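Local structure of first ORF in transposon ISC1904 (Sulfolobus solfataricus, 3ILX) at residues 66-80 / 93-107. The protein probably binds DNA and exchanges its strands as a serine-recombinase-type transposase of an insertion sequence, here represented by its resolvase-like domain. Sequence-based numbering, arbitrary orientation.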
ATOM      1  N   ARG A  66      -2.652 -20.277   7.143  1.00 30.20           N
ATOM      2  CA  ARG A  66      -1.427 -19.596   7.546  1.00 30.95           C
ATOM      3  C   ARG A  66      -0.516 -19.277   6.337  1.00 30.25           C
ATOM      4  O   ARG A  66      -0.358 -20.110   5.441  1.00 30.93           O
ATOM      5  CB  ARG A  66      -0.707 -20.488   8.567  1.00 31.03           C
ATOM      6  CG  ARG A  66       0.377 -19.812   9.295  1.00 33.35           C
ATOM      7  CD  ARG A  66       0.924 -20.729  10.376  1.00 36.59           C
ATOM      8  NE  ARG A  66       0.107 -20.800  11.585  1.00 36.66           N
ATOM      9  CZ  ARG A  66       0.443 -21.523  12.656  1.00 39.10           C
ATOM     10  NH1 ARG A  66       1.566 -22.238  12.654  1.00 39.44           N
ATOM     11  NH2 ARG A  66      -0.335 -21.545  13.731  1.00 39.31           N
ATOM     12  N   VAL A  67       0.042 -18.071   6.297  1.00 29.68           N
ATOM     13  CA  VAL A  67       1.041 -17.716   5.280  1.00 29.66           C
ATOM     14  C   VAL A  67       2.340 -17.416   6.023  1.00 29.36           C
ATOM     15  O   VAL A  67       2.332 -16.583   6.935  1.00 30.41           O
ATOM     16  CB  VAL A  67       0.696 -16.425   4.530  1.00 28.89           C
ATOM     17  CG1 VAL A  67       1.742 -16.151   3.420  1.00 29.24           C
ATOM     18  CG2 VAL A  67      -0.748 -16.461   3.991  1.00 29.85           C
ATOM     19  N   ILE A  68       3.428 -18.063   5.620  1.00 29.15           N
ATOM     20  CA  ILE A  68       4.748 -17.813   6.203  1.00 29.39           C
ATOM     21  C   ILE A  68       5.651 -17.120   5.165  1.00 29.56           C
ATOM     22  O   ILE A  68       5.711 -17.508   3.999  1.00 29.78           O
ATOM     23  CB  ILE A  68       5.396 -19.084   6.774  1.00 29.83           C
ATOM     24  CG1 ILE A  68       4.474 -19.737   7.835  1.00 30.35           C
ATOM     25  CG2 ILE A  68       6.779 -18.761   7.399  1.00 29.16           C
ATOM     26  CD1 ILE A  68       3.659 -20.849   7.337  1.00 29.53           C
ATOM     27  N   THR A  69       6.285 -16.037   5.597  1.00 29.19           N
ATOM     28  CA  THR A  69       7.157 -15.278   4.717  1.00 29.64           C
ATOM     29  C   THR A  69       8.375 -14.878   5.545  1.00 29.71           C
ATOM     30  O   THR A  69       8.329 -14.937   6.802  1.00 29.09           O
ATOM     31  CB  THR A  69       6.344 -14.123   3.990  1.00 29.98           C
ATOM     32  OG1 THR A  69       7.087 -13.620   2.878  1.00 33.08           O
ATOM     33  CG2 THR A  69       5.972 -13.013   4.941  1.00 28.77           C
ATOM     34  N   ALA A  70       9.490 -14.569   4.874  1.00 29.27           N
ATOM     35  CA  ALA A  70      10.745 -14.264   5.586  1.00 29.77           C
ATOM     36  C   ALA A  70      10.694 -12.988   6.454  1.00 28.97           C
ATOM     37  O   ALA A  70      11.225 -12.943   7.581  1.00 28.73           O
ATOM     38  CB  ALA A  70      11.916 -14.209   4.594  1.00 29.89           C
ATOM     39  N   TYR A  71      10.076 -11.949   5.902  1.00 28.90           N
ATOM     40  CA  TYR A  71       9.811 -10.694   6.602  1.00 28.72           C
ATOM     41  C   TYR A  71       8.686  -9.929   5.877  1.00 28.59           C
ATOM     42  O   TYR A  71       8.301 -10.299   4.738  1.00 26.81           O
ATOM     43  CB  TYR A  71      11.101  -9.860   6.797  1.00 29.82           C
ATOM     44  CG  TYR A  71      12.048  -9.894   5.612  1.00 32.25           C
ATOM     45  CD1 TYR A  71      11.907  -8.968   4.571  1.00 35.37           C
ATOM     46  CD2 TYR A  71      13.080 -10.845   5.523  1.00 33.00           C
ATOM     47  CE1 TYR A  71      12.770  -8.968   3.483  1.00 38.19           C
ATOM     48  CE2 TYR A  71      13.935 -10.869   4.409  1.00 35.68           C
ATOM     49  CZ  TYR A  71      13.757  -9.924   3.390  1.00 38.51           C
ATOM     50  OH  TYR A  71      14.575  -9.883   2.268  1.00 42.89           O
ATOM     51  N   PRO A  72       8.138  -8.878   6.532  1.00 28.15           N
ATOM     52  CA  PRO A  72       6.894  -8.291   6.006  1.00 28.10           C
ATOM     53  C   PRO A  72       6.982  -7.768   4.549  1.00 29.07           C
ATOM     54  O   PRO A  72       6.032  -7.993   3.755  1.00 27.98           O
ATOM     55  CB  PRO A  72       6.578  -7.156   7.011  1.00 28.29           C
ATOM     56  CG  PRO A  72       7.241  -7.669   8.356  1.00 28.14           C
ATOM     57  CD  PRO A  72       8.523  -8.311   7.848  1.00 28.63           C
ATOM     58  N   ASP A  73       8.104  -7.123   4.180  1.00 29.16           N
ATOM     59  CA  ASP A  73       8.201  -6.544   2.807  1.00 28.88           C
ATOM     60  C   ASP A  73       8.334  -7.589   1.691  1.00 28.95           C
ATOM     61  O   ASP A  73       8.202  -7.261   0.505  1.00 28.23           O
ATOM     62  CB  ASP A  73       9.240  -5.414   2.693  1.00 28.35           C
ATOM     63  CG  ASP A  73      10.630  -5.915   2.350  1.00 31.47           C
ATOM     64  OD1 ASP A  73      10.885  -7.137   2.468  1.00 35.14           O
ATOM     65  OD2 ASP A  73      11.486  -5.074   1.975  1.00 33.81           O
ATOM     66  N   ARG A  74       8.502  -8.861   2.061  1.00 28.49           N
ATOM     67  CA  ARG A  74       8.321  -9.910   1.055  1.00 29.02           C
ATOM     68  C   ARG A  74       6.915  -9.866   0.444  1.00 29.10           C
ATOM     69  O   ARG A  74       6.755 -10.049  -0.779  1.00 29.81           O
ATOM     70  CB  ARG A  74       8.614 -11.298   1.623  1.00 29.53           C
ATOM     71  CG  ARG A  74      10.101 -11.514   2.061  1.00 26.60           C
ATOM     72  CD  ARG A  74      11.063 -11.212   0.889  1.00 29.94           C
ATOM     73  NE  ARG A  74      11.453  -9.801   0.820  1.00 29.05           N
ATOM     74  CZ  ARG A  74      12.238  -9.280  -0.129  1.00 32.00           C
ATOM     75  NH1 ARG A  74      12.681 -10.051  -1.138  1.00 28.69           N
ATOM     76  NH2 ARG A  74      12.577  -7.981  -0.077  1.00 30.33           N
ATOM     77  N   LEU A  75       5.904  -9.619   1.271  1.00 28.57           N
ATOM     78  CA  LEU A  75       4.513  -9.587   0.764  1.00 28.99           C
ATOM     79  C   LEU A  75       4.201  -8.329  -0.010  1.00 28.98           C
ATOM     80  O   LEU A  75       3.691  -8.399  -1.133  1.00 31.03           O
ATOM     81  CB  LEU A  75       3.463  -9.806   1.887  1.00 28.11           C
ATOM     82  CG  LEU A  75       3.286 -11.305   2.174  1.00 31.37           C
ATOM     83  CD1 LEU A  75       2.631 -11.562   3.567  1.00 29.61           C
ATOM     84  CD2 LEU A  75       2.530 -12.015   1.019  1.00 28.77           C
ATOM     85  N   VAL A  76       4.458  -7.177   0.601  1.00 28.44           N
ATOM     86  CA  VAL A  76       4.166  -5.880  -0.016  1.00 28.26           C
ATOM     87  C   VAL A  76       5.097  -4.828   0.535  1.00 28.03           C
ATOM     88  O   VAL A  76       5.625  -4.971   1.660  1.00 28.40           O
ATOM     89  CB  VAL A  76       2.708  -5.367   0.273  1.00 28.39           C
ATOM     90  CG1 VAL A  76       1.678  -6.093  -0.589  1.00 29.10           C
ATOM     91  CG2 VAL A  76       2.361  -5.488   1.765  1.00 29.49           C
ATOM     92  N   ARG A  77       5.276  -3.760  -0.225  1.00 28.41           N
ATOM     93  CA  ARG A  77       6.020  -2.589   0.255  1.00 28.97           C
ATOM     94  C   ARG A  77       5.104  -1.665   1.076  1.00 28.86           C
ATOM     95  O   ARG A  77       5.550  -1.033   2.006  1.00 28.90           O
ATOM     96  CB  ARG A  77       6.630  -1.851  -0.949  1.00 28.85           C
ATOM     97  CG  ARG A  77       7.284  -0.471  -0.692  1.00 28.68           C
ATOM     98  CD  ARG A  77       8.500  -0.565   0.198  1.00 29.27           C
ATOM     99  NE  ARG A  77       9.506  -1.460  -0.380  1.00 31.28           N
ATOM    100  CZ  ARG A  77      10.323  -2.257   0.318  1.00 33.55           C
ATOM    101  NH1 ARG A  77      10.305  -2.292   1.663  1.00 30.80           N
ATOM    102  NH2 ARG A  77      11.176  -3.042  -0.341  1.00 32.69           N
ATOM    103  N   PHE A  78       3.834  -1.567   0.705  1.00 29.02           N
ATOM    104  CA  PHE A  78       2.867  -0.735   1.452  1.00 29.24           C
ATOM    105  C   PHE A  78       1.653  -1.595   1.704  1.00 29.05           C
ATOM    106  O   PHE A  78       1.347  -2.431   0.863  1.00 29.98           O
ATOM    107  CB  PHE A  78       2.396   0.465   0.601  1.00 28.21           C
ATOM    108  CG  PHE A  78       3.462   1.512   0.386  1.00 30.23           C
ATOM    109  CD1 PHE A  78       3.834   2.372   1.435  1.00 29.91           C
ATOM    110  CD2 PHE A  78       4.096   1.625  -0.846  1.00 29.95           C
ATOM    111  CE1 PHE A  78       4.844   3.352   1.252  1.00 33.83           C
ATOM    112  CE2 PHE A  78       5.118   2.599  -1.063  1.00 32.11           C
ATOM    113  CZ  PHE A  78       5.494   3.462  -0.007  1.00 33.22           C
ATOM    114  N   GLY A  79       0.937  -1.353   2.806  1.00 29.03           N
ATOM    115  CA  GLY A  79      -0.375  -1.984   3.042  1.00 28.18           C
ATOM    116  C   GLY A  79      -0.291  -3.320   3.748  1.00 28.30           C
ATOM    117  O   GLY A  79      -1.298  -4.054   3.857  1.00 28.42           O
ATOM    118  N   PHE A  80       0.883  -3.655   4.265  1.00 27.27           N
ATOM    119  CA  PHE A  80       0.955  -4.872   5.081  1.00 27.61           C
ATOM    120  C   PHE A  80      -0.203  -4.932   6.112  1.00 26.10           C
ATOM    121  O   PHE A  80      -0.797  -5.982   6.330  1.00 26.72           O
ATOM    122  CB  PHE A  80       2.340  -5.043   5.733  1.00 27.82           C
ATOM    123  CG  PHE A  80       2.537  -6.393   6.394  1.00 28.73           C
ATOM    124  CD1 PHE A  80       2.962  -7.483   5.666  1.00 28.42           C
ATOM    125  CD2 PHE A  80       2.296  -6.552   7.751  1.00 32.13           C
ATOM    126  CE1 PHE A  80       3.168  -8.732   6.274  1.00 28.97           C
ATOM    127  CE2 PHE A  80       2.489  -7.818   8.396  1.00 32.37           C
ATOM    128  CZ  PHE A  80       2.914  -8.901   7.659  1.00 30.30           C
ATOM    129  N   GLU A  93      -3.547 -16.278   9.426  1.00 32.75           N
ATOM    130  CA  GLU A  93      -2.496 -15.592  10.164  1.00 32.66           C
ATOM    131  C   GLU A  93      -1.301 -15.473   9.234  1.00 31.36           C
ATOM    132  O   GLU A  93      -0.977 -16.408   8.534  1.00 31.36           O
ATOM    133  CB  GLU A  93      -2.173 -16.441  11.387  1.00 33.71           C
ATOM    134  CG  GLU A  93      -0.769 -16.458  11.868  1.00 36.58           C
ATOM    135  CD  GLU A  93      -0.587 -17.490  12.969  1.00 44.32           C
ATOM    136  OE1 GLU A  93      -1.157 -18.626  12.856  1.00 46.29           O
ATOM    137  OE2 GLU A  93       0.116 -17.163  13.961  1.00 46.19           O
ATOM    138  N   ILE A  94      -0.699 -14.297   9.158  1.00 30.97           N
ATOM    139  CA  ILE A  94       0.542 -14.122   8.415  1.00 30.01           C
ATOM    140  C   ILE A  94       1.623 -14.265   9.458  1.00 29.81           C
ATOM    141  O   ILE A  94       1.563 -13.587  10.468  1.00 29.78           O
ATOM    142  CB  ILE A  94       0.674 -12.740   7.801  1.00 29.59           C
ATOM    143  CG1 ILE A  94      -0.316 -12.544   6.655  1.00 29.58           C
ATOM    144  CG2 ILE A  94       2.072 -12.511   7.244  1.00 29.93           C
ATOM    145  CD1 ILE A  94      -0.787 -11.078   6.618  1.00 29.15           C
ATOM    146  N   VAL A  95       2.586 -15.145   9.201  1.00 29.66           N
ATOM    147  CA  VAL A  95       3.780 -15.307  10.032  1.00 29.28           C
ATOM    148  C   VAL A  95       4.983 -14.778   9.267  1.00 28.73           C
ATOM    149  O   VAL A  95       5.198 -15.131   8.091  1.00 30.44           O
ATOM    150  CB  VAL A  95       4.044 -16.782  10.425  1.00 29.04           C
ATOM    151  CG1 VAL A  95       5.305 -16.904  11.390  1.00 28.88           C
ATOM    152  CG2 VAL A  95       2.823 -17.353  11.078  1.00 30.35           C
ATOM    153  N   VAL A  96       5.734 -13.895   9.913  1.00 27.24           N
ATOM    154  CA  VAL A  96       6.965 -13.364   9.353  1.00 26.62           C
ATOM    155  C   VAL A  96       8.060 -13.943  10.230  1.00 27.31           C
ATOM    156  O   VAL A  96       7.943 -13.924  11.469  1.00 27.92           O
ATOM    157  CB  VAL A  96       6.974 -11.787   9.269  1.00 27.38           C
ATOM    158  CG1 VAL A  96       5.923 -11.265   8.270  1.00 24.69           C
ATOM    159  CG2 VAL A  96       6.696 -11.135  10.617  1.00 26.04           C
ATOM    160  N   LEU A  97       9.086 -14.533   9.625  1.00 27.14           N
ATOM    161  CA  LEU A  97      10.131 -15.190  10.419  1.00 28.17           C
ATOM    162  C   LEU A  97      11.006 -14.152  11.093  1.00 28.26           C
ATOM    163  O   LEU A  97      11.647 -14.414  12.106  1.00 28.84           O
ATOM    164  CB  LEU A  97      11.006 -16.107   9.561  1.00 28.06           C
ATOM    165  CG  LEU A  97      10.307 -17.269   8.861  1.00 29.57           C
ATOM    166  CD1 LEU A  97      11.360 -18.087   8.131  1.00 32.16           C
ATOM    167  CD2 LEU A  97       9.518 -18.116   9.842  1.00 28.33           C
ATOM    168  N   ASN A  98      11.049 -12.971  10.504  1.00 27.60           N
ATOM    169  CA  ASN A  98      11.662 -11.862  11.171  1.00 28.42           C
ATOM    170  C   ASN A  98      10.752 -10.626  11.047  1.00 27.97           C
ATOM    171  O   ASN A  98      10.199 -10.358   9.967  1.00 27.56           O
ATOM    172  CB  ASN A  98      13.063 -11.612  10.606  1.00 28.29           C
ATOM    173  CG  ASN A  98      13.939 -10.829  11.573  1.00 33.01           C
ATOM    174  OD1 ASN A  98      13.641  -9.671  11.923  1.00 35.51           O
ATOM    175  ND2 ASN A  98      15.011 -11.465  12.035  1.00 32.05           N
ATOM    176  N   GLN A  99      10.588  -9.907  12.168  1.00 28.00           N
ATOM    177  CA  GLN A  99       9.780  -8.682  12.218  1.00 28.39           C
ATOM    178  C   GLN A  99      10.375  -7.584  11.337  1.00 29.41           C
ATOM    179  O   GLN A  99       9.646  -6.853  10.678  1.00 28.69           O
ATOM    180  CB  GLN A  99       9.639  -8.174  13.677  1.00 28.26           C
ATOM    181  CG  GLN A  99       8.691  -9.040  14.547  1.00 26.71           C
ATOM    182  CD  GLN A  99       7.233  -8.953  14.084  1.00 27.74           C
ATOM    183  OE1 GLN A  99       6.700  -7.863  13.909  1.00 26.90           O
ATOM    184  NE2 GLN A  99       6.584 -10.103  13.893  1.00 28.76           N
ATOM    185  N   GLU A 100      11.702  -7.485  11.328  1.00 30.37           N
ATOM    186  CA  GLU A 100      12.381  -6.466  10.535  1.00 32.46           C
ATOM    187  C   GLU A 100      12.772  -6.987   9.160  1.00 32.10           C
ATOM    188  O   GLU A 100      13.368  -8.072   9.021  1.00 31.48           O
ATOM    189  CB  GLU A 100      13.633  -5.972  11.243  1.00 33.18           C
ATOM    190  CG  GLU A 100      13.343  -4.840  12.211  1.00 38.62           C
ATOM    191  CD  GLU A 100      14.257  -4.865  13.414  1.00 43.77           C
ATOM    192  OE1 GLU A 100      14.948  -5.887  13.612  1.00 47.24           O
ATOM    193  OE2 GLU A 100      14.295  -3.858  14.163  1.00 45.99           O
ATOM    194  N   ASP A 101      12.486  -6.161   8.166  1.00 31.54           N
ATOM    195  CA  ASP A 101      12.889  -6.415   6.790  1.00 32.05           C
ATOM    196  C   ASP A 101      14.399  -6.445   6.591  1.00 31.50           C
ATOM    197  O   ASP A 101      15.122  -5.640   7.149  1.00 30.74           O
ATOM    198  CB  ASP A 101      12.296  -5.331   5.898  1.00 31.89           C
ATOM    199  CG  ASP A 101      10.799  -5.436   5.793  1.00 34.24           C
ATOM    200  OD1 ASP A 101      10.283  -6.572   5.843  1.00 34.70           O
ATOM    201  OD2 ASP A 101      10.136  -4.385   5.638  1.00 36.57           O
ATOM    202  N   LYS A 102      14.850  -7.380   5.768  1.00 31.91           N
ATOM    203  CA  LYS A 102      16.251  -7.488   5.414  1.00 33.02           C
ATOM    204  C   LYS A 102      16.437  -7.228   3.913  1.00 32.04           C
ATOM    205  O   LYS A 102      17.215  -7.885   3.248  1.00 33.38           O
ATOM    206  CB  LYS A 102      16.795  -8.870   5.851  1.00 33.48           C
ATOM    207  CG  LYS A 102      17.054  -8.978   7.347  1.00 36.45           C
ATOM    208  CD  LYS A 102      17.991  -7.830   7.820  1.00 40.96           C
ATOM    209  CE  LYS A 102      18.416  -7.947   9.281  1.00 43.75           C
ATOM    210  NZ  LYS A 102      17.264  -7.731  10.217  1.00 46.06           N
ATOM    211  N   THR A 103      15.666  -6.287   3.388  1.00 31.59           N
ATOM    212  CA  THR A 103      15.715  -5.864   1.981  1.00 30.43           C
ATOM    213  C   THR A 103      17.116  -5.529   1.463  1.00 29.18           C
ATOM    214  O   THR A 103      17.826  -4.749   2.099  1.00 29.45           O
ATOM    215  CB  THR A 103      14.893  -4.610   1.854  1.00 30.77           C
ATOM    216  OG1 THR A 103      13.783  -4.711   2.757  1.00 33.49           O
ATOM    217  CG2 THR A 103      14.368  -4.417   0.433  1.00 29.54           C
ATOM    218  N   PRO A 104      17.520  -6.085   0.291  1.00 28.45           N
ATOM    219  CA  PRO A 104      18.764  -5.625  -0.350  1.00 27.76           C
ATOM    220  C   PRO A 104      18.700  -4.147  -0.738  1.00 27.40           C
ATOM    221  O   PRO A 104      17.626  -3.621  -1.077  1.00 26.97           O
ATOM    222  CB  PRO A 104      18.840  -6.475  -1.625  1.00 27.58           C
ATOM    223  CG  PRO A 104      17.991  -7.673  -1.328  1.00 27.33           C
ATOM    224  CD  PRO A 104      16.857  -7.112  -0.533  1.00 28.05           C
ATOM    225  N   GLU A 105      19.857  -3.500  -0.716  1.00 27.21           N
ATOM    226  CA  GLU A 105      19.954  -2.091  -1.006  1.00 27.21           C
ATOM    227  C   GLU A 105      19.359  -1.789  -2.372  1.00 26.89           C
ATOM    228  O   GLU A 105      18.577  -0.849  -2.508  1.00 27.20           O
ATOM    229  CB  GLU A 105      21.413  -1.636  -0.953  1.00 26.96           C
ATOM    230  CG  GLU A 105      21.597  -0.210  -1.466  1.00 30.25           C
ATOM    231  CD  GLU A 105      22.927   0.385  -1.086  1.00 33.00           C
ATOM    232  OE1 GLU A 105      23.681  -0.256  -0.332  1.00 38.29           O
ATOM    233  OE2 GLU A 105      23.209   1.511  -1.524  1.00 35.92           O
ATOM    234  N   GLU A 106      19.741  -2.578  -3.367  1.00 26.83           N
ATOM    235  CA  GLU A 106      19.279  -2.400  -4.748  1.00 27.19           C
ATOM    236  C   GLU A 106      17.754  -2.396  -4.833  1.00 25.77           C
ATOM    237  O   GLU A 106      17.188  -1.686  -5.659  1.00 25.16           O
ATOM    238  CB  GLU A 106      19.850  -3.519  -5.641  1.00 27.73           C
ATOM    239  CG  GLU A 106      19.432  -3.448  -7.117  1.00 33.09           C
ATOM    240  CD  GLU A 106      19.764  -4.721  -7.921  1.00 40.38           C
ATOM    241  OE1 GLU A 106      20.649  -5.512  -7.509  1.00 43.18           O
ATOM    242  OE2 GLU A 106      19.124  -4.927  -8.978  1.00 43.74           O
ATOM    243  N   GLU A 107      17.107  -3.204  -3.992  1.00 25.13           N
ATOM    244  CA  GLU A 107      15.661  -3.364  -4.048  1.00 24.50           C
ATOM    245  C   GLU A 107      15.005  -2.068  -3.541  1.00 24.30           C
ATOM    246  O   GLU A 107      14.091  -1.524  -4.183  1.00 23.24           O
ATOM    247  CB  GLU A 107      15.172  -4.595  -3.256  1.00 24.54           C
ATOM    248  CG  GLU A 107      13.616  -4.637  -3.161  1.00 23.67           C
ATOM    249  CD  GLU A 107      13.038  -5.894  -2.500  1.00 24.14           C
ATOM    250  OE1 GLU A 107      13.808  -6.807  -2.153  1.00 23.71           O
ATOM    251  OE2 GLU A 107      11.790  -5.959  -2.330  1.00 23.00           O
TER
HETATM  252  O   HOH W   1      14.394  -8.936  -3.411  1.00 31.76           O
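V67 and T69 of strand 66-69 pair in parallel with E93 and V95 of strand 93-96, an outermost strand of the resolvase-type sheet within this chain, and with L97 just beyond it. Such a pairing illustrates how neighbouring parallel strands bring the segments after them together. A70 O continues the pairing, accepting from N98 N.

Apolar contacts pad one face, where F80 CZ touches I94 CG2 at 3.7 Å and L75 CD1 reaches the same methyl. On the other, I68 CG2 meets L97 CD2. Beyond the strands K102 N sits 3.4 Å above the centre of the Y71 ring, while R74 CG lies over the rim of the opposite face.

Polar bonds join the segments beyond the strands. D101 OD1 takes D73 N at 2.8 Å on the syn side but 32° out of the carboxylate plane; T103 OG1 donates to D73 OD2, at a doubtfully short modelled length. Bends at chi2 and chi3 (-55° and 88°) fold R74 back, and its NH2 reaches E107 OE1 at 2.7 Å, near the guanidinium plane; a water also joins R74 NH1 to this oxygen. R77 NH2 forms a salt bridge with E107 OE2 at 3.6 Å, and R77 another with D73. R10 binds E107 OE2, and D111 the NE of R77.

In this network D73, R74, R77 and E107 probably offset one another's charge, tying the segment after strand 66-69 to the start of helix 105-125.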